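Local coordinates for lipase aflb (Neosartorya fumigata, PDB 6IDY), which probably hydrolyses ester bonds of lipids, as a calcium-binding fungal lipase with an alpha/beta-hydrolase fold, at residues K160-G174 with D189-L202. Residues are numbered along the deposited sequence; the frame is centred on the assembly and turned at random.
Sequences KKPVILVPGTATPAG and DADVVWLNIPQASL
Leu165 and Trp194 sit side by side on neighbouring parallel strands, their CB atoms 3.9 Å apart, and illustrate how a beta-alpha-beta crossover is packed. Strands 161-166 and 190-195 are joined by a ladder of alternating backbone hydrogen bonds from Lys161 N to Leu165 O. On the face bearing Leu165, Leu165 CD1 slants across Val192, 3.9 Å from Val192 CB, while Val163 CG2 meets Ala190 CB. On the other face, Ile164 CG1 lies against Val193 CG2 at 3.8 Å. Trp194 holds CG between its backbone N and carbonyl carbon (chi1 50°), which swings the indole towards the start of helix 173-178; there Gly174 CA lies obliquely to the ring, 3.5 Å from Trp194 NE1, and Ala173 CB rests on Trp194 CB. Next to it, Asn196 OD1 accepts a hydrogen bond from Gly174 N in the carbonyl plane (3.1 Å, 159° at the hydrogen). Its ND2 binds the carbonyls of Leu110 and Ser112, so both ends of the amide are engaged and its rotation is fixed; Trp194 NE1 also donates to Leu110 O.

Beyond the strands, Leu202 CD2 wedges against Ala170 CB (3.8 Å) and Thr169 CG2, and two waters link Ser201 OG to Pro167 O and Thr171 O. Thr169 OG1 is hydrogen-bonded to Gln234 NE2, just after strand 227-232. Backbone bonds and apolar side chains thus join the strands, whereas the loops after them, where the oxyanion hole probably lies as in related hydrolases, combine the Leu202 contact with an amide bonded at both ends and a hydroxyl held by two waters.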
loop_
_atom_site.group_PDB
_atom_site.type_symbol
_atom_site.label_atom_id
_atom_site.label_comp_id
_atom_site.label_asym_id
_atom_site.label_seq_id
_atom_site.Cartn_x
_atom_site.Cartn_y
_atom_site.Cartn_z
ATOM N N LYS A 160 -23.124 5.323 3.425
ATOM C CA LYS A 160 -21.820 4.666 3.375
ATOM C C LYS A 160 -20.780 5.687 2.965
ATOM O O LYS A 160 -20.925 6.343 1.933
ATOM C CB LYS A 160 -21.820 3.460 2.415
ATOM C CG LYS A 160 -22.917 2.435 2.708
ATOM C CD LYS A 160 -22.527 1.028 2.300
ATOM C CE LYS A 160 -22.817 0.680 0.860
ATOM N NZ LYS A 160 -22.485 -0.739 0.563
ATOM N N LYS A 161 -19.759 5.857 3.802
ATOM C CA LYS A 161 -18.680 6.804 3.559
ATOM C C LYS A 161 -17.773 6.295 2.425
ATOM O O LYS A 161 -17.279 5.173 2.515
ATOM C CB LYS A 161 -17.867 7.015 4.856
ATOM C CG LYS A 161 -16.778 8.093 4.796
ATOM C CD LYS A 161 -17.374 9.483 4.841
ATOM C CE LYS A 161 -16.504 10.433 5.606
ATOM N NZ LYS A 161 -16.865 10.469 7.051
ATOM N N PRO A 162 -17.543 7.087 1.352
ATOM C CA PRO A 162 -16.623 6.635 0.299
ATOM C C PRO A 162 -15.199 6.511 0.843
ATOM O O PRO A 162 -14.740 7.390 1.567
ATOM C CB PRO A 162 -16.738 7.730 -0.772
ATOM C CG PRO A 162 -18.030 8.467 -0.451
ATOM C CD PRO A 162 -18.081 8.431 1.045
ATOM N N VAL A 163 -14.537 5.383 0.566
ATOM C CA VAL A 163 -13.176 5.111 1.034
ATOM C C VAL A 163 -12.273 4.844 -0.173
ATOM O O VAL A 163 -12.510 3.903 -0.935
ATOM C CB VAL A 163 -13.101 3.981 2.109
ATOM C CG1 VAL A 163 -11.659 3.712 2.536
ATOM C CG2 VAL A 163 -13.955 4.316 3.328
ATOM N N ILE A 164 -11.248 5.688 -0.343
ATOM C CA ILE A 164 -10.292 5.556 -1.436
ATOM C C ILE A 164 -9.156 4.663 -0.978
ATOM O O ILE A 164 -8.449 5.003 -0.027
ATOM C CB ILE A 164 -9.782 6.934 -1.951
ATOM C CG1 ILE A 164 -10.972 7.840 -2.366
ATOM C CG2 ILE A 164 -8.786 6.744 -3.113
ATOM C CD1 ILE A 164 -10.669 9.292 -2.377
ATOM N N LEU A 165 -8.981 3.528 -1.668
ATOM C CA LEU A 165 -7.920 2.573 -1.383
ATOM C C LEU A 165 -6.715 2.904 -2.250
ATOM O O LEU A 165 -6.785 2.806 -3.475
ATOM C CB LEU A 165 -8.395 1.129 -1.597
ATOM C CG LEU A 165 -9.669 0.692 -0.861
ATOM C CD1 LEU A 165 -10.050 -0.720 -1.259
ATOM C CD2 LEU A 165 -9.516 0.808 0.666
ATOM N N VAL A 166 -5.631 3.370 -1.608
ATOM C CA VAL A 166 -4.398 3.804 -2.275
ATOM C C VAL A 166 -3.364 2.668 -2.220
ATOM O O VAL A 166 -3.069 2.171 -1.136
ATOM C CB VAL A 166 -3.865 5.161 -1.715
ATOM C CG1 VAL A 166 -2.634 5.638 -2.481
ATOM C CG2 VAL A 166 -4.949 6.236 -1.752
ATOM N N PRO A 167 -2.813 2.241 -3.375
ATOM C CA PRO A 167 -1.877 1.107 -3.373
ATOM C C PRO A 167 -0.473 1.457 -2.899
ATOM O O PRO A 167 -0.148 2.632 -2.742
ATOM C CB PRO A 167 -1.854 0.697 -4.843
ATOM C CG PRO A 167 -2.038 1.982 -5.570
ATOM C CD PRO A 167 -3.054 2.726 -4.749
ATOM N N GLY A 168 0.344 0.421 -2.724
ATOM C CA GLY A 168 1.739 0.544 -2.344
ATOM C C GLY A 168 2.655 0.376 -3.540
ATOM O O GLY A 168 2.198 0.292 -4.685
ATOM N N THR A 169 3.957 0.314 -3.269
ATOM C CA THR A 169 5.003 0.179 -4.280
ATOM C C THR A 169 4.892 -1.102 -5.097
ATOM O O THR A 169 4.685 -2.187 -4.533
ATOM C CB THR A 169 6.377 0.294 -3.614
ATOM O OG1 THR A 169 6.469 1.545 -2.935
ATOM C CG2 THR A 169 7.522 0.148 -4.595
ATOM N N ALA A 170 5.025 -0.950 -6.438
ATOM C CA ALA A 170 5.087 -2.017 -7.439
ATOM C C ALA A 170 3.873 -2.954 -7.481
ATOM O O ALA A 170 3.909 -3.964 -8.186
ATOM C CB ALA A 170 6.366 -2.817 -7.234
ATOM N N THR A 171 2.807 -2.633 -6.732
ATOM C CA THR A 171 1.654 -3.526 -6.650
ATOM C C THR A 171 0.354 -2.796 -6.985
ATOM O O THR A 171 0.040 -1.801 -6.329
ATOM C CB THR A 171 1.619 -4.256 -5.286
ATOM O OG1 THR A 171 2.949 -4.416 -4.776
ATOM C CG2 THR A 171 0.957 -5.627 -5.378
ATOM N N PRO A 172 -0.390 -3.251 -8.024
ATOM C CA PRO A 172 -1.658 -2.578 -8.375
ATOM C C PRO A 172 -2.681 -2.677 -7.249
ATOM O O PRO A 172 -2.721 -3.683 -6.548
ATOM C CB PRO A 172 -2.141 -3.331 -9.625
ATOM C CG PRO A 172 -0.973 -4.099 -10.111
ATOM C CD PRO A 172 -0.144 -4.407 -8.907
ATOM N N ALA A 173 -3.508 -1.639 -7.097
ATOM C CA ALA A 173 -4.549 -1.542 -6.075
ATOM C C ALA A 173 -5.557 -2.668 -6.121
ATOM O O ALA A 173 -5.843 -3.265 -5.083
ATOM C CB ALA A 173 -5.264 -0.206 -6.188
ATOM N N GLY A 174 -6.080 -2.942 -7.318
ATOM C CA GLY A 174 -7.096 -3.957 -7.555
ATOM C C GLY A 174 -6.768 -5.299 -6.950
ATOM O O GLY A 174 -7.546 -5.812 -6.142
ATOM N N ASP A 189 -19.240 1.179 7.587
ATOM C CA ASP A 189 -20.175 1.815 6.657
ATOM C C ASP A 189 -19.291 2.586 5.659
ATOM O O ASP A 189 -19.221 3.820 5.654
ATOM C CB ASP A 189 -21.174 2.716 7.410
ATOM C CG ASP A 189 -22.103 1.965 8.356
ATOM O OD1 ASP A 189 -22.585 0.873 7.979
ATOM O OD2 ASP A 189 -22.344 2.467 9.473
ATOM N N ALA A 190 -18.557 1.798 4.859
ATOM C CA ALA A 190 -17.555 2.221 3.898
ATOM C C ALA A 190 -17.889 1.732 2.490
ATOM O O ALA A 190 -18.285 0.580 2.301
ATOM C CB ALA A 190 -16.202 1.679 4.325
ATOM N N ASP A 191 -17.708 2.611 1.505
ATOM C CA ASP A 191 -17.967 2.343 0.092
ATOM C C ASP A 191 -16.641 2.502 -0.639
ATOM O O ASP A 191 -16.229 3.618 -0.962
ATOM C CB ASP A 191 -19.019 3.329 -0.437
ATOM C CG ASP A 191 -19.979 2.739 -1.444
ATOM O OD1 ASP A 191 -19.639 1.697 -2.057
ATOM O OD2 ASP A 191 -21.062 3.315 -1.624
ATOM N N VAL A 192 -15.953 1.382 -0.854
ATOM C CA VAL A 192 -14.609 1.374 -1.419
ATOM C C VAL A 192 -14.541 1.691 -2.920
ATOM O O VAL A 192 -15.407 1.311 -3.710
ATOM C CB VAL A 192 -13.815 0.074 -1.101
ATOM C CG1 VAL A 192 -13.629 -0.114 0.407
ATOM C CG2 VAL A 192 -14.447 -1.168 -1.744
ATOM N N VAL A 193 -13.475 2.403 -3.278
ATOM C CA VAL A 193 -13.025 2.687 -4.637
ATOM C C VAL A 193 -11.519 2.462 -4.567
ATOM O O VAL A 193 -10.936 2.612 -3.488
ATOM C CB VAL A 193 -13.395 4.091 -5.210
ATOM C CG1 VAL A 193 -14.898 4.245 -5.399
ATOM C CG2 VAL A 193 -12.822 5.231 -4.373
ATOM N N TRP A 194 -10.890 2.060 -5.660
ATOM C CA TRP A 194 -9.440 1.912 -5.577
ATOM C C TRP A 194 -8.741 2.629 -6.715
ATOM O O TRP A 194 -9.285 2.797 -7.804
ATOM C CB TRP A 194 -8.968 0.464 -5.403
ATOM C CG TRP A 194 -9.540 -0.519 -6.368
ATOM C CD1 TRP A 194 -9.026 -0.869 -7.580
ATOM C CD2 TRP A 194 -10.669 -1.378 -6.144
ATOM N NE1 TRP A 194 -9.798 -1.853 -8.155
ATOM C CE2 TRP A 194 -10.809 -2.191 -7.292
ATOM C CE3 TRP A 194 -11.604 -1.509 -5.103
ATOM C CZ2 TRP A 194 -11.831 -3.146 -7.414
ATOM C CZ3 TRP A 194 -12.621 -2.441 -5.229
ATOM C CH2 TRP A 194 -12.731 -3.245 -6.375
ATOM N N LEU A 195 -7.549 3.116 -6.419
ATOM C CA LEU A 195 -6.774 3.895 -7.354
ATOM C C LEU A 195 -5.657 3.071 -7.965
ATOM O O LEU A 195 -4.699 2.729 -7.284
ATOM C CB LEU A 195 -6.245 5.131 -6.617
ATOM C CG LEU A 195 -5.487 6.172 -7.407
ATOM C CD1 LEU A 195 -6.410 6.931 -8.368
ATOM C CD2 LEU A 195 -4.829 7.135 -6.457
ATOM N N ASN A 196 -5.787 2.728 -9.243
ATOM C CA ASN A 196 -4.720 1.995 -9.910
ATOM C C ASN A 196 -3.752 3.034 -10.471
ATOM O O ASN A 196 -4.028 3.636 -11.512
ATOM C CB ASN A 196 -5.267 1.068 -10.992
ATOM C CG ASN A 196 -6.089 -0.068 -10.441
ATOM O OD1 ASN A 196 -5.649 -0.817 -9.563
ATOM N ND2 ASN A 196 -7.303 -0.221 -10.952
ATOM N N ILE A 197 -2.666 3.306 -9.728
ATOM C CA ILE A 197 -1.644 4.278 -10.129
ATOM C C ILE A 197 -0.843 3.710 -11.313
ATOM O O ILE A 197 -0.326 2.596 -11.196
ATOM C CB ILE A 197 -0.747 4.719 -8.932
ATOM C CG1 ILE A 197 -1.597 5.438 -7.840
ATOM C CG2 ILE A 197 0.435 5.594 -9.406
ATOM C CD1 ILE A 197 -0.898 5.683 -6.472
ATOM N N PRO A 198 -0.782 4.425 -12.472
ATOM C CA PRO A 198 -0.027 3.901 -13.631
ATOM C C PRO A 198 1.435 3.602 -13.304
ATOM O O PRO A 198 2.048 4.303 -12.491
ATOM C CB PRO A 198 -0.161 5.015 -14.682
ATOM C CG PRO A 198 -1.387 5.784 -14.271
ATOM C CD PRO A 198 -1.376 5.746 -12.773
ATOM N N GLN A 199 1.971 2.520 -13.911
ATOM C CA GLN A 199 3.333 2.003 -13.717
ATOM C C GLN A 199 3.474 1.421 -12.296
ATOM O O GLN A 199 4.582 1.328 -11.757
ATOM C CB GLN A 199 4.417 3.069 -14.042
ATOM C CG GLN A 199 4.578 3.414 -15.534
ATOM C CD GLN A 199 3.377 4.076 -16.176
ATOM O OE1 GLN A 199 2.635 3.452 -16.943
ATOM N NE2 GLN A 199 3.154 5.347 -15.886
ATOM N N ALA A 200 2.324 1.039 -11.695
ATOM C CA ALA A 200 2.193 0.436 -10.366
ATOM C C ALA A 200 3.017 1.159 -9.291
ATOM O O ALA A 200 3.819 0.532 -8.594
ATOM C CB ALA A 200 2.545 -1.055 -10.427
ATOM N N SER A 201 2.850 2.500 -9.195
ATOM C CA SER A 201 3.529 3.356 -8.206
ATOM C C SER A 201 5.075 3.317 -8.266
ATOM O O SER A 201 5.725 3.673 -7.284
ATOM C CB SER A 201 3.041 3.035 -6.789
ATOM O OG SER A 201 1.626 3.031 -6.711
ATOM N N LEU A 202 5.658 2.895 -9.401
ATOM C CA LEU A 202 7.122 2.829 -9.550
ATOM C C LEU A 202 7.717 4.107 -10.132
ATOM O O LEU A 202 8.910 4.344 -9.961
ATOM C CB LEU A 202 7.585 1.591 -10.322
ATOM C CG LEU A 202 7.424 0.253 -9.590
ATOM C CD1 LEU A 202 7.636 -0.889 -10.530
ATOM C CD2 LEU A 202 8.376 0.146 -8.388
HETATM O O HOH W 1 1.791 3.922 -4.063
HETATM O O HOH W 2 0.548 0.627 -7.355
HETATM O O HOH W 3 -1.819 0.697 -8.607
#